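Beta-galactosidase (Streptococcus pneumoniae, PDB 4CU9) probably hydrolyses terminal beta-galactosides, and the fragment described here, a calcium-bearing carbohydrate-binding module, probably helps the enzyme hold on to its glycan targets. Local coordinates at residues S31-V35 against R47-N51; H43-R48 against H85-D89; T92-S96 against K168-V174; W132-Y137 against A160-R164. All blocks are in the same frame, centred on the assembly; numbering follows the deposited sequence. Where two conformers were deposited one is given.

Contact 1 (S31-V35 against R47-N51); sequences SHDRV and RRWTN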
loop_
_atom_site.group_PDB
_atom_site.type_symbol
_atom_site.label_atom_id
_atom_site.label_comp_id
_atom_site.label_asym_id
_atom_site.label_seq_id
_atom_site.Cartn_x
_atom_site.Cartn_y
_atom_site.Cartn_z
ATOM N N SER A 31 2.755 4.279 -19.134
ATOM C CA SER A 31 2.850 4.614 -17.699
ATOM C C SER A 31 4.151 4.147 -17.094
ATOM O O SER A 31 4.613 3.094 -17.414
ATOM C CB SER A 31 1.728 3.999 -16.879
ATOM O OG SER A 31 1.908 4.457 -15.537
ATOM N N HIS A 32 4.709 4.951 -16.199
ATOM C CA HIS A 32 5.868 4.592 -15.405
ATOM C C HIS A 32 5.577 4.304 -13.922
ATOM O O HIS A 32 6.505 4.138 -13.152
ATOM C CB HIS A 32 6.878 5.722 -15.515
ATOM C CG HIS A 32 7.287 5.994 -16.928
ATOM N ND1 HIS A 32 8.050 5.104 -17.651
ATOM C CD2 HIS A 32 6.982 7.009 -17.770
ATOM C CE1 HIS A 32 8.223 5.571 -18.878
ATOM N NE2 HIS A 32 7.587 6.728 -18.973
ATOM N N ASP A 33 4.320 4.214 -13.519
ATOM C CA ASP A 33 4.011 3.937 -12.107
ATOM C C ASP A 33 4.179 2.447 -11.859
ATOM O O ASP A 33 3.833 1.631 -12.717
ATOM C CB ASP A 33 2.585 4.349 -11.756
ATOM C CG ASP A 33 2.290 5.806 -12.052
ATOM O OD1 ASP A 33 3.217 6.651 -12.040
ATOM O OD2 ASP A 33 1.097 6.096 -12.203
ATOM N N ARG A 34 4.727 2.090 -10.708
ATOM C CA ARG A 34 4.985 0.696 -10.366
ATOM C C ARG A 34 4.792 0.515 -8.869
ATOM O O ARG A 34 5.256 1.335 -8.070
ATOM C CB ARG A 34 6.433 0.283 -10.707
ATOM C CG ARG A 34 6.851 0.380 -12.172
ATOM C CD ARG A 34 6.058 -0.575 -13.067
ATOM N NE ARG A 34 6.458 -0.460 -14.495
ATOM C CZ ARG A 34 5.848 0.276 -15.429
ATOM N NH1 ARG A 34 4.740 1.001 -15.175
ATOM N NH2 ARG A 34 6.336 0.262 -16.670
ATOM N N VAL A 35 4.131 -0.568 -8.487
ATOM C CA VAL A 35 3.911 -0.843 -7.069
ATOM C C VAL A 35 5.242 -1.186 -6.375
ATOM O O VAL A 35 5.428 -0.947 -5.192
ATOM C CB VAL A 35 2.897 -1.963 -6.860
ATOM C CG1 VAL A 35 3.505 -3.330 -7.197
ATOM C CG2 VAL A 35 2.384 -1.954 -5.450
ATOM N N ARG A 47 9.521 8.081 -9.275
ATOM C CA ARG A 47 9.313 6.655 -9.082
ATOM C C ARG A 47 8.203 6.466 -8.060
ATOM O O ARG A 47 8.449 6.361 -6.861
ATOM C CB ARG A 47 10.588 5.986 -8.610
ATOM C CG ARG A 47 11.720 5.989 -9.635
ATOM C CD ARG A 47 13.037 5.555 -9.014
ATOM N NE ARG A 47 12.987 4.203 -8.408
ATOM C CZ ARG A 47 13.275 3.066 -9.056
ATOM N NH1 ARG A 47 13.621 3.085 -10.339
ATOM N NH2 ARG A 47 13.228 1.898 -8.418
ATOM N N ARG A 48 6.970 6.431 -8.530
ATOM C CA ARG A 48 5.838 6.328 -7.616
ATOM C C ARG A 48 4.892 5.199 -8.013
ATOM O O ARG A 48 4.904 4.725 -9.148
ATOM C CB ARG A 48 5.090 7.647 -7.570
ATOM C CG ARG A 48 4.570 8.052 -8.930
ATOM C CD ARG A 48 4.433 9.529 -9.057
ATOM N NE ARG A 48 3.903 9.849 -10.383
ATOM C CZ ARG A 48 4.531 10.573 -11.308
ATOM N NH1 ARG A 48 5.717 11.102 -11.090
ATOM N NH2 ARG A 48 3.940 10.786 -12.463
ATOM N N TRP A 49 4.144 4.731 -7.031
ATOM C CA TRP A 49 2.984 3.924 -7.265
ATOM C C TRP A 49 1.784 4.860 -7.312
ATOM O O TRP A 49 1.652 5.780 -6.515
ATOM C CB TRP A 49 2.798 2.891 -6.149
ATOM C CG TRP A 49 1.445 2.277 -6.211
ATOM C CD1 TRP A 49 1.054 1.250 -7.007
ATOM C CD2 TRP A 49 0.304 2.697 -5.503
ATOM N NE1 TRP A 49 -0.274 0.976 -6.805
ATOM C CE2 TRP A 49 -0.761 1.858 -5.888
ATOM C CE3 TRP A 49 0.072 3.684 -4.531
ATOM C CZ2 TRP A 49 -2.033 1.992 -5.364
ATOM C CZ3 TRP A 49 -1.181 3.812 -4.017
ATOM C CH2 TRP A 49 -2.232 2.983 -4.441
ATOM N N THR A 50 0.862 4.549 -8.209
ATOM C CA THR A 50 -0.370 5.253 -8.283
ATOM C C THR A 50 -1.427 4.283 -8.805
ATOM O O THR A 50 -1.094 3.257 -9.431
ATOM C CB THR A 50 -0.088 6.318 -9.359
ATOM O OG1 THR A 50 0.458 7.535 -8.807
ATOM C CG2 THR A 50 -1.091 6.462 -10.319
ATOM N N ASN A 51 -2.687 4.592 -8.544
ATOM C CA ASN A 51 -3.810 3.844 -9.198
ATOM C C ASN A 51 -4.594 4.774 -10.088
ATOM O O ASN A 51 -5.786 4.583 -10.305
ATOM C CB ASN A 51 -4.744 3.237 -8.157
ATOM C CG ASN A 51 -5.569 4.292 -7.449
ATOM O OD1 ASN A 51 -5.079 5.402 -7.181
ATOM N ND2 ASN A 51 -6.826 3.962 -7.142
HETATM O O HOH W 1 6.482 6.631 -11.300
HETATM O O HOH W 2 1.128 9.107 -12.193
#

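Contact 2 (H43-R48 against H85-D89); sequences HSENRR and HFFAD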
loop_
_atom_site.group_PDB
_atom_site.type_symbol
_atom_site.label_atom_id
_atom_site.label_comp_id
_atom_site.label_asym_id
_atom_site.label_seq_id
_atom_site.Cartn_x
_atom_site.Cartn_y
_atom_site.Cartn_z
ATOM N N HIS A 43 13.220 7.674 -2.720
ATOM C CA HIS A 43 12.223 8.705 -2.490
ATOM C C HIS A 43 12.158 9.713 -3.636
ATOM O O HIS A 43 11.765 10.832 -3.428
ATOM C CB HIS A 43 12.435 9.369 -1.127
ATOM C CG HIS A 43 12.194 8.442 0.027
ATOM N ND1 HIS A 43 11.010 8.413 0.739
ATOM C CD2 HIS A 43 12.982 7.493 0.581
ATOM C CE1 HIS A 43 11.079 7.483 1.677
ATOM N NE2 HIS A 43 12.265 6.906 1.601
ATOM N N SER A 44 12.483 9.284 -4.860
ATOM C CA SER A 44 12.357 10.135 -6.029
ATOM C C SER A 44 10.877 10.300 -6.388
ATOM O O SER A 44 10.139 9.315 -6.475
ATOM C CB SER A 44 13.071 9.505 -7.242
ATOM O OG SER A 44 14.394 9.107 -6.921
ATOM N N GLU A 45 10.469 11.531 -6.657
ATOM C CA GLU A 45 9.104 11.842 -7.094
ATOM C C GLU A 45 8.721 11.172 -8.397
ATOM O O GLU A 45 7.527 10.950 -8.656
ATOM C CB GLU A 45 8.897 13.371 -7.190
ATOM C CG GLU A 45 9.131 14.048 -5.856
ATOM C CD GLU A 45 8.685 15.496 -5.793
ATOM O OE1 GLU A 45 8.268 16.067 -6.822
ATOM O OE2 GLU A 45 8.772 16.064 -4.684
ATOM N N ASN A 46 9.718 10.815 -9.194
ATOM C CA ASN A 46 9.474 10.194 -10.493
ATOM C C ASN A 46 9.388 8.672 -10.466
ATOM O O ASN A 46 9.196 8.053 -11.509
ATOM C CB ASN A 46 10.544 10.654 -11.482
ATOM C CG ASN A 46 10.363 12.105 -11.882
ATOM O OD1 ASN A 46 11.275 12.919 -11.756
ATOM N ND2 ASN A 46 9.167 12.439 -12.354
ATOM N N ARG A 47 9.521 8.081 -9.275
ATOM C CA ARG A 47 9.313 6.655 -9.082
ATOM C C ARG A 47 8.203 6.466 -8.060
ATOM O O ARG A 47 8.449 6.361 -6.861
ATOM C CB ARG A 47 10.588 5.986 -8.610
ATOM C CG ARG A 47 11.720 5.989 -9.635
ATOM C CD ARG A 47 13.037 5.555 -9.014
ATOM N NE ARG A 47 12.987 4.203 -8.408
ATOM C CZ ARG A 47 13.275 3.066 -9.056
ATOM N NH1 ARG A 47 13.621 3.085 -10.339
ATOM N NH2 ARG A 47 13.228 1.898 -8.418
ATOM N N ARG A 48 6.970 6.431 -8.530
ATOM C CA ARG A 48 5.838 6.328 -7.616
ATOM C C ARG A 48 4.892 5.199 -8.013
ATOM O O ARG A 48 4.904 4.725 -9.148
ATOM C CB ARG A 48 5.090 7.647 -7.570
ATOM C CG ARG A 48 4.570 8.052 -8.930
ATOM C CD ARG A 48 4.433 9.529 -9.057
ATOM N NE ARG A 48 3.903 9.849 -10.383
ATOM C CZ ARG A 48 4.531 10.573 -11.308
ATOM N NH1 ARG A 48 5.717 11.102 -11.090
ATOM N NH2 ARG A 48 3.940 10.786 -12.463
ATOM N N HIS A 85 5.014 7.992 2.435
ATOM C CA HIS A 85 5.430 9.152 1.627
ATOM C C HIS A 85 4.483 9.277 0.437
ATOM O O HIS A 85 4.543 8.452 -0.493
ATOM C CB HIS A 85 6.848 8.941 1.111
ATOM C CG HIS A 85 7.525 10.178 0.608
ATOM N ND1 HIS A 85 6.875 11.371 0.394
ATOM C CD2 HIS A 85 8.826 10.403 0.294
ATOM C CE1 HIS A 85 7.744 12.283 -0.026
ATOM N NE2 HIS A 85 8.937 11.722 -0.084
ATOM N N PHE A 86 3.621 10.276 0.457
ATOM C CA PHE A 86 2.657 10.494 -0.600
ATOM C C PHE A 86 3.173 11.466 -1.633
ATOM O O PHE A 86 4.043 12.307 -1.344
ATOM C CB PHE A 86 1.332 10.997 -0.019
ATOM C CG PHE A 86 0.646 9.982 0.842
ATOM C CD1 PHE A 86 0.003 8.906 0.263
ATOM C CD2 PHE A 86 0.605 10.112 2.213
ATOM C CE1 PHE A 86 -0.623 7.957 1.030
ATOM C CE2 PHE A 86 -0.040 9.194 2.981
ATOM C CZ PHE A 86 -0.672 8.127 2.390
ATOM N N PHE A 87 2.575 11.386 -2.824
ATOM C CA PHE A 87 2.927 12.242 -3.935
ATOM C C PHE A 87 1.653 12.885 -4.427
ATOM O O PHE A 87 0.576 12.351 -4.203
ATOM C CB PHE A 87 3.518 11.411 -5.064
ATOM C CG PHE A 87 3.699 12.156 -6.370
ATOM C CD1 PHE A 87 4.825 12.918 -6.589
ATOM C CD2 PHE A 87 2.772 12.030 -7.397
ATOM C CE1 PHE A 87 5.016 13.580 -7.793
ATOM C CE2 PHE A 87 2.968 12.653 -8.613
ATOM C CZ PHE A 87 4.090 13.440 -8.810
ATOM N N ALA A 88 1.785 14.042 -5.069
ATOM C CA ALA A 88 0.632 14.662 -5.732
ATOM C C ALA A 88 1.039 15.315 -7.025
ATOM O O ALA A 88 2.147 15.810 -7.154
ATOM C CB ALA A 88 -0.004 15.687 -4.811
ATOM N N ASP A 89 0.089 15.348 -7.951
ATOM C CA ASP A 89 0.208 16.061 -9.215
ATOM C C ASP A 89 -1.220 16.322 -9.694
ATOM O O ASP A 89 -2.154 16.301 -8.871
ATOM C CB ASP A 89 1.071 15.277 -10.220
ATOM C CG ASP A 89 0.438 13.985 -10.684
ATOM O OD1 ASP A 89 -0.670 13.625 -10.217
ATOM O OD2 ASP A 89 1.064 13.332 -11.562
#

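Contact 3 (T92-S96 against K168-V174); sequences TDAPS and KADKSGV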
loop_
_atom_site.group_PDB
_atom_site.type_symbol
_atom_site.label_atom_id
_atom_site.label_comp_id
_atom_site.label_asym_id
_atom_site.label_seq_id
_atom_site.Cartn_x
_atom_site.Cartn_y
_atom_site.Cartn_z
ATOM N N THR A 92 -3.362 12.972 -9.044
ATOM C CA THR A 92 -3.172 12.168 -7.848
ATOM C C THR A 92 -2.855 12.987 -6.613
ATOM O O THR A 92 -2.482 14.178 -6.719
ATOM C CB THR A 92 -2.083 11.113 -8.043
ATOM O OG1 THR A 92 -0.816 11.729 -8.266
ATOM C CG2 THR A 92 -2.444 10.163 -9.199
ATOM N N ASP A 93 -3.001 12.344 -5.441
ATOM C CA ASP A 93 -2.718 12.976 -4.178
ATOM C C ASP A 93 -2.622 11.934 -3.080
ATOM O O ASP A 93 -2.892 10.732 -3.310
ATOM C CB ASP A 93 -3.817 13.992 -3.835
ATOM C CG ASP A 93 -3.379 15.084 -2.819
ATOM O OD1 ASP A 93 -2.289 15.043 -2.232
ATOM O OD2 ASP A 93 -4.160 16.012 -2.635
ATOM N N ALA A 94 -2.264 12.422 -1.891
ATOM C CA ALA A 94 -2.519 11.714 -0.647
ATOM C C ALA A 94 -4.026 11.417 -0.579
ATOM O O ALA A 94 -4.826 12.077 -1.235
ATOM C CB ALA A 94 -2.103 12.557 0.563
ATOM N N PRO A 95 -4.421 10.416 0.227
ATOM C CA PRO A 95 -5.819 10.064 0.291
ATOM C C PRO A 95 -6.578 10.948 1.289
ATOM O O PRO A 95 -5.950 11.610 2.128
ATOM C CB PRO A 95 -5.787 8.627 0.823
ATOM C CG PRO A 95 -4.508 8.553 1.639
ATOM C CD PRO A 95 -3.560 9.452 0.937
ATOM N N SER A 96 -7.908 10.938 1.180
ATOM C CA SER A 96 -8.799 11.668 2.092
ATOM C C SER A 96 -9.031 10.867 3.332
ATOM O O SER A 96 -9.300 11.406 4.384
ATOM C CB SER A 96 -10.151 11.934 1.391
ATOM O OG SER A 96 -10.640 10.757 0.748
ATOM N N LYS A 168 -9.116 11.378 -2.847
ATOM C CA LYS A 168 -9.910 12.608 -2.724
ATOM C C LYS A 168 -10.914 12.745 -3.870
ATOM O O LYS A 168 -10.651 12.332 -5.010
ATOM C CB LYS A 168 -9.012 13.856 -2.664
ATOM C CG LYS A 168 -8.062 13.850 -1.501
ATOM C CD LYS A 168 -7.174 15.089 -1.468
ATOM C CE LYS A 168 -6.312 15.080 -0.204
ATOM N NZ LYS A 168 -5.384 16.228 -0.142
ATOM N N ALA A 169 -12.034 13.400 -3.572
ATOM C CA ALA A 169 -13.122 13.570 -4.555
ATOM C C ALA A 169 -12.685 14.371 -5.785
ATOM O O ALA A 169 -13.181 14.131 -6.875
ATOM C CB ALA A 169 -14.339 14.199 -3.901
ATOM N N ASP A 170 -11.743 15.294 -5.637
ATOM C CA ASP A 170 -11.272 16.076 -6.771
ATOM C C ASP A 170 -9.988 15.492 -7.419
ATOM O O ASP A 170 -9.283 16.189 -8.146
ATOM C CB ASP A 170 -11.108 17.566 -6.374
ATOM C CG ASP A 170 -10.335 17.785 -5.047
ATOM O OD1 ASP A 170 -9.811 16.819 -4.438
ATOM O OD2 ASP A 170 -10.258 18.975 -4.606
ATOM N N LYS A 171 -9.693 14.213 -7.152
ATOM C CA LYS A 171 -8.552 13.535 -7.725
ATOM C C LYS A 171 -8.957 12.199 -8.357
ATOM O O LYS A 171 -10.020 11.655 -8.044
ATOM C CB LYS A 171 -7.516 13.297 -6.612
ATOM C CG LYS A 171 -6.954 14.578 -6.016
ATOM C CD LYS A 171 -5.899 15.139 -6.935
ATOM C CE LYS A 171 -5.423 16.514 -6.511
ATOM N NZ LYS A 171 -4.199 16.830 -7.309
ATOM N N SER A 172 -8.081 11.649 -9.195
ATOM C CA SER A 172 -8.352 10.401 -9.921
ATOM C C SER A 172 -7.583 9.202 -9.364
ATOM O O SER A 172 -7.643 8.095 -9.924
ATOM C CB SER A 172 -8.029 10.582 -11.401
ATOM O OG SER A 172 -8.966 11.444 -12.020
ATOM N N GLY A 173 -6.845 9.420 -8.273
ATOM C CA GLY A 173 -6.161 8.329 -7.625
ATOM C C GLY A 173 -5.326 8.782 -6.446
ATOM O O GLY A 173 -5.258 9.976 -6.101
ATOM N N VAL A 174 -4.725 7.794 -5.822
ATOM C CA VAL A 174 -3.749 8.001 -4.742
ATOM C C VAL A 174 -2.369 7.764 -5.316
ATOM O O VAL A 174 -2.176 6.894 -6.199
ATOM C CB VAL A 174 -4.024 7.050 -3.540
ATOM C CG1 VAL A 174 -3.014 7.241 -2.380
ATOM C CG2 VAL A 174 -5.439 7.240 -3.038
HETATM O O HOH W 3 -6.294 11.317 -3.692
#

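Contact 4 (W132-Y137 against A160-R164); sequences WEAVPY and AMRWR. Unlike the reference sequence in segment 160-164: A160 (reference Val). With EDO (1,2-ethanediol), chain D.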
loop_
_atom_site.group_PDB
_atom_site.type_symbol
_atom_site.label_atom_id
_atom_site.label_comp_id
_atom_site.label_asym_id
_atom_site.label_seq_id
_atom_site.Cartn_x
_atom_site.Cartn_y
_atom_site.Cartn_z
ATOM N N TRP A 132 -8.894 -8.821 6.620
ATOM C CA TRP A 132 -8.096 -7.663 7.014
ATOM C C TRP A 132 -8.757 -7.084 8.282
ATOM O O TRP A 132 -9.979 -6.877 8.309
ATOM C CB TRP A 132 -8.049 -6.625 5.910
ATOM C CG TRP A 132 -7.336 -7.129 4.665
ATOM C CD1 TRP A 132 -7.913 -7.635 3.563
ATOM C CD2 TRP A 132 -5.937 -7.166 4.436
ATOM N NE1 TRP A 132 -6.968 -7.987 2.619
ATOM C CE2 TRP A 132 -5.732 -7.735 3.147
ATOM C CE3 TRP A 132 -4.821 -6.783 5.184
ATOM C CZ2 TRP A 132 -4.479 -7.893 2.616
ATOM C CZ3 TRP A 132 -3.591 -6.959 4.657
ATOM C CH2 TRP A 132 -3.411 -7.506 3.396
ATOM N N GLU A 133 -7.927 -6.810 9.272
ATOM C CA GLU A 133 -8.367 -6.231 10.558
ATOM C C GLU A 133 -7.744 -4.845 10.755
ATOM O O GLU A 133 -6.515 -4.684 10.682
ATOM C CB GLU A 133 -7.973 -7.191 11.686
ATOM C CG GLU A 133 -8.256 -6.704 13.104
ATOM C CD GLU A 133 -9.669 -6.907 13.563
ATOM O OE1 GLU A 133 -10.568 -7.153 12.714
ATOM O OE2 GLU A 133 -9.888 -6.820 14.800
ATOM N N ALA A 134 -8.603 -3.864 11.058
ATOM C CA ALA A 134 -8.181 -2.496 11.313
ATOM C C ALA A 134 -7.267 -2.376 12.531
ATOM O O ALA A 134 -7.469 -3.047 13.570
ATOM C CB ALA A 134 -9.386 -1.563 11.484
ATOM N N VAL A 135 -6.280 -1.503 12.401
ATOM C CA VAL A 135 -5.301 -1.264 13.466
ATOM C C VAL A 135 -5.352 0.237 13.803
ATOM O O VAL A 135 -5.086 1.071 12.939
ATOM C CB VAL A 135 -3.897 -1.748 13.043
ATOM C CG1 VAL A 135 -2.823 -1.349 14.046
ATOM C CG2 VAL A 135 -3.881 -3.264 12.832
ATOM N N PRO A 136 -5.741 0.599 15.055
ATOM C CA PRO A 136 -5.730 2.029 15.363
ATOM C C PRO A 136 -4.301 2.566 15.366
ATOM O O PRO A 136 -3.371 1.860 15.741
ATOM C CB PRO A 136 -6.371 2.107 16.783
ATOM C CG PRO A 136 -6.990 0.786 17.023
ATOM C CD PRO A 136 -6.197 -0.204 16.216
ATOM N N TYR A 137 -4.102 3.804 14.935
ATOM C CA TYR A 137 -2.749 4.327 14.779
ATOM C C TYR A 137 -2.718 5.829 15.121
ATOM O O TYR A 137 -3.785 6.490 15.200
ATOM C CB TYR A 137 -2.244 4.033 13.322
ATOM C CG TYR A 137 -2.947 4.826 12.259
ATOM C CD1 TYR A 137 -2.512 6.080 11.911
ATOM C CD2 TYR A 137 -4.088 4.343 11.639
ATOM C CE1 TYR A 137 -3.164 6.830 10.953
ATOM C CE2 TYR A 137 -4.762 5.083 10.692
ATOM C CZ TYR A 137 -4.296 6.327 10.355
ATOM O OH TYR A 137 -4.959 7.059 9.410
ATOM N N ALA A 160 1.453 -9.706 6.439
ATOM C CA ALA A 160 1.182 -8.634 5.466
ATOM C C ALA A 160 0.446 -7.518 6.178
ATOM O O ALA A 160 -0.388 -7.788 7.053
ATOM C CB ALA A 160 0.334 -9.128 4.305
ATOM N N MET A 161 0.773 -6.283 5.810
ATOM C CA MET A 161 0.093 -5.080 6.326
ATOM C C MET A 161 -0.318 -4.281 5.109
ATOM O O MET A 161 0.297 -4.413 4.056
ATOM C CB MET A 161 1.031 -4.244 7.194
ATOM C CG MET A 161 1.490 -4.974 8.443
ATOM S SD MET A 161 0.282 -5.184 9.758
ATOM C CE MET A 161 -0.116 -3.510 10.175
ATOM N N ARG A 162 -1.394 -3.520 5.234
ATOM C CA ARG A 162 -1.800 -2.616 4.187
ATOM C C ARG A 162 -2.440 -1.353 4.738
ATOM O O ARG A 162 -2.869 -1.273 5.901
ATOM C CB ARG A 162 -2.756 -3.298 3.181
ATOM C CG ARG A 162 -4.178 -3.442 3.659
ATOM C CD ARG A 162 -5.033 -4.158 2.666
ATOM N NE ARG A 162 -6.420 -4.083 3.049
ATOM C CZ ARG A 162 -7.430 -4.490 2.300
ATOM N NH1 ARG A 162 -7.197 -5.033 1.096
ATOM N NH2 ARG A 162 -8.667 -4.374 2.767
ATOM N N TRP A 163 -2.541 -0.383 3.841
ATOM C CA TRP A 163 -3.325 0.811 4.074
ATOM C C TRP A 163 -4.479 0.766 3.090
ATOM O O TRP A 163 -4.271 0.652 1.834
ATOM C CB TRP A 163 -2.493 2.080 3.859
ATOM C CG TRP A 163 -1.451 2.296 4.880
ATOM C CD1 TRP A 163 -0.180 1.894 4.827
ATOM C CD2 TRP A 163 -1.632 2.903 6.156
ATOM N NE1 TRP A 163 0.481 2.244 5.971
ATOM C CE2 TRP A 163 -0.399 2.860 6.816
ATOM C CE3 TRP A 163 -2.714 3.481 6.801
ATOM C CZ2 TRP A 163 -0.205 3.423 8.078
ATOM C CZ3 TRP A 163 -2.512 4.042 8.086
ATOM C CH2 TRP A 163 -1.258 4.004 8.680
ATOM N N ARG A 164 -5.690 0.784 3.640
ATOM C CA ARG A 164 -6.925 0.849 2.849
ATOM C C ARG A 164 -7.319 2.312 2.767
ATOM O O ARG A 164 -7.626 2.953 3.771
ATOM C CB ARG A 164 -8.023 -0.018 3.442
ATOM C CG ARG A 164 -9.364 0.044 2.675
ATOM C CD ARG A 164 -10.261 -1.103 3.092
ATOM N NE ARG A 164 -10.606 -1.070 4.507
ATOM C CZ ARG A 164 -11.475 -0.233 5.064
ATOM N NH1 ARG A 164 -12.152 0.665 4.345
ATOM N NH2 ARG A 164 -11.701 -0.303 6.359
HETATM C C1 EDO D . -10.118 -5.474 -1.261
HETATM O O1 EDO D . -8.840 -4.810 -1.353
HETATM C C2 EDO D . -10.397 -6.187 0.068
HETATM O O2 EDO D . -10.755 -5.235 1.067
#

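Contact 1 (S31-V35 against R47-N51)
D33, R34 and V35 meet R48, W49 and T50 in a partly buried contact where a loop following strand 18-21 runs beside strand 49-50: a backbone hydrogen bond flanked by an ion pair and an apolar V35-W49 contact. R34 N donates to R48 O at 3.1 Å, and D33 CA makes a C-H...O contact of 3.2 Å with R48 O. Two waters extend the join, one bridging H32 O and R48 N, the other D33 OD2 and R48 NH2. D33 OD1 lies 3.7 Å from R48 NE but well out of the guanidinium plane, a long attraction of charges alone. R48 NH1 is hydrogen-bonded to E45 O, and N25 ND2 to D33 OD2, beside which T50 packs. In the beta-sandwich of the galactose-binding-domain family, strand 49-50 pairs with strand 173-182, and the buried W49 ring packs on A21 of strand 18-21, V62 and A64 of strand 61-70, and M176. With its CG anti to the backbone N (chi1 167°), W49 CD1 comes to 3.7 Å from V35 CB, while W49 NE1 donates to T24 OG1. On the loop side S31 makes an ST turn, and R34 NH1 bonds to S31 O and D33 O.

Contact 2 (H43-R48 against H85-D89)
The guanidinium of R48 lies almost parallel to the F87 ring, their planes 4° apart, and the arginine chain runs over one face of the phenyl group. This surface contact sets a loop containing a type I turn, S44 to R47, against segment 85-89, which continues from strand 73-86 in the galactose-binding-like beta fold. R48 CD makes the CH-pi contact, 3.6 Å from the F87 centroid and 21° off its normal, and farther along R48 NE stands 3.4 Å from F87 CE2. The first torsion (chi1 59°) places R48 CG between its backbone N and carbonyl carbon, and from there the chain extends to NE across the phenyl face. The group is also steadied from its own loop: R48 NH1 donates to E45 O at 3.0 Å, the acceptor lying in the guanidinium plane. That carbonyl and E45 CB border F87 near CE1. S44 OG bonds to D42 and R47 pairs with D40, so the turn is tied to two ligands of the calcium ion. Beyond F87, D89 OD2 forms a long, oblique ion pair with R48 NH2, while D89 OD1 is bonded to T92. At the other end the histidines meet rim to rim, H43 ND1 lying 3.0 Å from H85 CD2.

Contact 3 (T92-S96 against K168-V174)
K168 NZ and D93 OD2 form a salt bridge of 2.8 Å, the lysine nitrogen coming from above the carboxylate plane rather than within it. The pair lies beside the short, weakly bonded parallel pairing of D93 with V174, where strand 92-93 runs along the start of strand 173-182 in the module's otherwise mainly antiparallel sheet. K168 belongs to a type I turn, K168 to K171, that leads into the second strand. Its chain is extended beyond CG and travels past A94, where K168 CE lies 3.5 Å from A94 O, before reaching the carboxylate. The other carboxylate oxygen, D93 OD1, accepts from A94 N, so both ends of the group are engaged. K171 CG lies alongside D93 CB, and the bend at the second torsion (chi2 -79°) turns CD and the rest of the chain toward T92, where K171 NZ meets T92 O at 3.2 Å, above the carbonyl plane. D93 N donates weakly to G173 O, and V174 CA approaches D93 O at 3.2 Å in a C-H...O contact. One water accepts from K168 N and bridges toward A94 O and G173 O. On the buried side, where M165 also packs, P95 CD rests 4.0 Å from V174 CG1.

Contact 4 (W132-Y137 against A160-R164)
One face of the W132 indole carries R162, whose guanidinium lies flat on it with the planes 2° apart; one face of the Y137 ring receives the edge of W163. In the first pair, a cation-pi stack, R162 CZ stands 3.4 Å from the centroid of the five-membered ring of W132, and R162 CD makes a CH-pi contact at the same height over the six-membered ring. The straight R162 chain thus runs from CG to NE along one face of the whole indole. The two nearby nitrogens are both donors and do not bond to each other: W132 NE1 goes to F126 O and R162 NH1 to an ethanediol, while R162 NE is paired with E101. The axes of segments 132-135 and 160-164 approach to 8.7 Å at 70°, and strand 97-103 pairs with both strands in this buried part of the sandwich. The second pair is T-shaped, with planes 85° apart and W163 CZ3 3.6 Å from Y137 CE2; Y137 OH bonds to L98 O. At the edge of the guanidinium the ethanediol, probably taken up from the crystallisation liquor, accepts from R162 NH2 through O2 (2.8 Å) and from NH1 through O1, and it also bonds to Y117 OH.

Overall arrangement
Contacts 1 and 2 share R47 and R48, with centres 9 Å apart, and R48 faces D33 in contact 1 and F87 in contact 2. Both lie near the calcium ion bound by Y37, D40, D42, I177 and E178: the side chain of H43 is about 6 Å from it and that of R48 about 7 Å. Contact 3 adjoins both. From contact 1, N51 OD1 probably accepts a hydrogen bond from V174 N at 2.8 Å; from contact 2, F86 packs on P95. Contact 4 lies across the chain's centre from contacts 1 and 2, its centre about 22 Å from each of theirs; strand 160-166 leads from it into the turn of contact 3.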